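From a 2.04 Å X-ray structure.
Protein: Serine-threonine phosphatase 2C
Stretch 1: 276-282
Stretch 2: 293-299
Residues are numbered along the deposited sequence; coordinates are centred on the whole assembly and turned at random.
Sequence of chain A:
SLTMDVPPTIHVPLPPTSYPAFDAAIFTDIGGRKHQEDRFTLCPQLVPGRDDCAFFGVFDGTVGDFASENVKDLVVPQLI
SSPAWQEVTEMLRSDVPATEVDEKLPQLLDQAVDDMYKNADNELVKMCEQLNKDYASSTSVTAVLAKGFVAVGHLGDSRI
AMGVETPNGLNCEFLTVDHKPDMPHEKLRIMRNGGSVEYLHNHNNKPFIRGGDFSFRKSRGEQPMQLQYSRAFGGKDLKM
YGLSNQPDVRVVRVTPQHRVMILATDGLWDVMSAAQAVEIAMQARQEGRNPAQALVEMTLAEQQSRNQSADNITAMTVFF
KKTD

Stretch 1 276-282: QAVEIAM
Stretch 2 (293-299) QALVEMT

The contact between the two stretches is apolar and centres on Ile 280 and Leu 295, whose CA atoms, 6.5 Å apart, set the register. Both segments are helical throughout and lie within longer helices, with phi/psi values clustered near -63/-44. Their axes approach to 8.9 Å, and their N-to-C directions differ by 121°, so the helices cross obliquely, closer to antiparallel than to parallel.

Ile 280 directs its CA-to-CB bond toward the second helix and adopts the m rotamer at chi1 (-65°) with chi2 t (176°). This spreads its branched side chain over three residues spaced along one face of the partner. Ile 280 CB lies 3.9 Å from Leu 295 CD2, Ile 280 CG2 lies 4.0 Å from Ala 294 CB, and Ile 280 CD1 reaches to 3.8 Å from Met 298 CE. Leu 295 leaves its backbone sideways, but chi1 m (-76°) and chi2 t (172°) bring its end back to the first helix. There its CD2 also packs 3.9 Å from Ala 277 CB, while its CD1 lies 4.3 Å from Ala 281 CB.

Three buried alanines complete the packing. Ala 277 and Ala 281, one helical turn apart, point sideways and present only methyl groups, leaving room for the leucine between the backbones. Ala 294 points toward the first helix, and its methyl group, small enough to sit close to the backbone, packs against Ile 280 and is buried there. Altogether, 259 Å² is buried, counting both sides, with Ile 280 and Leu 295 contributing most.

Further out, Met 298, modelled as selenomethionine with SE in place of sulfur, points toward the first helix. Its chi1 and chi2 are both m (-69° and -79°), and chi3 is -95°, between wells. Although exposed, it covers the end of Ile 280 with its flexible, apolar chain.

No hydrogen bond joins the stretches. Even the close approach of Ala 277 O to Leu 295 CD2, at 3.4 Å, is a contact with a methyl group; that carbonyl accepts the helical hydrogen bond from Ala 281 N at 2.9 Å. Likewise, Ile 280 N donates to Gln 276 O at 3.0 Å. In the second helix, Thr 299, with chi1 m (-65°), turns its hydroxyl back to the backbone, OG1 donating to Leu 295 O at 2.8 Å, which satisfies a polar group on a buried residue. Toward the polar edge, Gln 276 and Glu 279 point sideways, exposed and without contact across the stretches; Glu 297, also exposed, lies out of reach of the first helix.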

# COMPACT_ATOMS: atom_id res chain seq x y z
N GLN A 276 -10.47 8.59 13.12
CA GLN A 276 -10.76 9.89 12.53
C GLN A 276 -11.01 9.78 11.03
O GLN A 276 -11.91 10.42 10.48
CB GLN A 276 -9.62 10.87 12.78
CG GLN A 276 -9.47 11.31 14.23
CD GLN A 276 -8.30 12.26 14.42
OE1 GLN A 276 -7.17 11.92 14.10
NE2 GLN A 276 -8.57 13.44 14.95
N ALA A 277 -10.20 8.98 10.35
CA ALA A 277 -10.35 8.81 8.91
C ALA A 277 -11.69 8.15 8.58
O ALA A 277 -12.42 8.61 7.71
CB ALA A 277 -9.19 7.99 8.35
N VAL A 278 -12.01 7.07 9.28
CA VAL A 278 -13.26 6.37 9.03
C VAL A 278 -14.46 7.29 9.25
O VAL A 278 -15.37 7.33 8.43
CB VAL A 278 -13.38 5.13 9.93
CG1 VAL A 278 -14.77 4.53 9.80
CG2 VAL A 278 -12.33 4.11 9.53
N GLU A 279 -14.44 8.03 10.35
CA GLU A 279 -15.52 8.95 10.67
C GLU A 279 -15.72 9.97 9.55
O GLU A 279 -16.83 10.16 9.07
CB GLU A 279 -15.22 9.68 11.98
CG GLU A 279 -16.19 10.82 12.28
CD GLU A 279 -16.01 11.40 13.67
OE1 GLU A 279 -16.46 10.77 14.64
OE2 GLU A 279 -15.41 12.49 13.78
N ILE A 280 -14.63 10.62 9.14
CA ILE A 280 -14.68 11.62 8.08
C ILE A 280 -15.22 10.99 6.79
O ILE A 280 -16.08 11.57 6.13
CB ILE A 280 -13.28 12.21 7.80
CG1 ILE A 280 -12.79 13.00 9.01
CG2 ILE A 280 -13.32 13.12 6.57
CD1 ILE A 280 -11.39 13.54 8.87
N ALA A 281 -14.72 9.81 6.45
CA ALA A 281 -15.14 9.10 5.25
C ALA A 281 -16.61 8.66 5.36
O ALA A 281 -17.36 8.79 4.40
CB ALA A 281 -14.25 7.89 5.02
N MSE A 282 -17.00 8.14 6.52
CA MSE A 282 -18.37 7.69 6.74
C MSE A 282 -19.35 8.85 6.64
O MSE A 282 -20.44 8.72 6.06
CB MSE A 282 -18.51 7.03 8.11
CG MSE A 282 -17.91 5.63 8.20
SE MSE A 282 -18.75 4.41 6.97
CE MSE A 282 -19.98 3.53 8.20
N GLN A 293 -11.96 12.66 -1.20
CA GLN A 293 -11.60 14.06 -1.28
C GLN A 293 -11.75 14.69 0.10
O GLN A 293 -10.95 15.54 0.49
CB GLN A 293 -12.50 14.79 -2.28
CG GLN A 293 -12.15 16.25 -2.46
CD GLN A 293 -13.16 16.98 -3.32
OE1 GLN A 293 -14.36 16.97 -3.02
NE2 GLN A 293 -12.70 17.60 -4.39
N ALA A 294 -12.76 14.25 0.83
CA ALA A 294 -12.99 14.78 2.17
C ALA A 294 -11.77 14.48 3.04
O ALA A 294 -11.29 15.36 3.76
CB ALA A 294 -14.24 14.14 2.78
N LEU A 295 -11.25 13.26 2.95
CA LEU A 295 -10.08 12.87 3.73
C LEU A 295 -8.86 13.73 3.39
O LEU A 295 -8.12 14.13 4.27
CB LEU A 295 -9.74 11.40 3.49
CG LEU A 295 -10.63 10.37 4.19
CD1 LEU A 295 -10.30 8.97 3.71
CD2 LEU A 295 -10.43 10.49 5.69
N VAL A 296 -8.66 14.01 2.10
CA VAL A 296 -7.51 14.81 1.70
C VAL A 296 -7.67 16.29 2.07
O VAL A 296 -6.76 16.88 2.66
CB VAL A 296 -7.24 14.69 0.17
CG1 VAL A 296 -6.14 15.66 -0.25
CG2 VAL A 296 -6.85 13.26 -0.18
N GLU A 297 -8.81 16.88 1.75
CA GLU A 297 -9.03 18.29 2.06
C GLU A 297 -9.02 18.58 3.56
O GLU A 297 -8.49 19.60 4.00
CB GLU A 297 -10.32 18.78 1.40
CG GLU A 297 -10.36 18.49 -0.10
CD GLU A 297 -11.41 19.29 -0.86
OE1 GLU A 297 -12.55 19.40 -0.35
OE2 GLU A 297 -11.10 19.79 -1.96
N MSE A 298 -9.60 17.68 4.35
CA MSE A 298 -9.65 17.82 5.81
C MSE A 298 -8.22 17.80 6.37
O MSE A 298 -7.89 18.57 7.27
CB MSE A 298 -10.44 16.67 6.44
CG MSE A 298 -11.93 16.67 6.16
SE MSE A 298 -12.90 17.90 7.25
CE MSE A 298 -13.44 16.71 8.66
N THR A 299 -7.39 16.91 5.82
CA THR A 299 -6.01 16.77 6.25
C THR A 299 -5.21 18.03 5.91
O THR A 299 -4.43 18.51 6.73
CB THR A 299 -5.34 15.55 5.57
OG1 THR A 299 -5.99 14.36 6.02
CG2 THR A 299 -3.85 15.48 5.90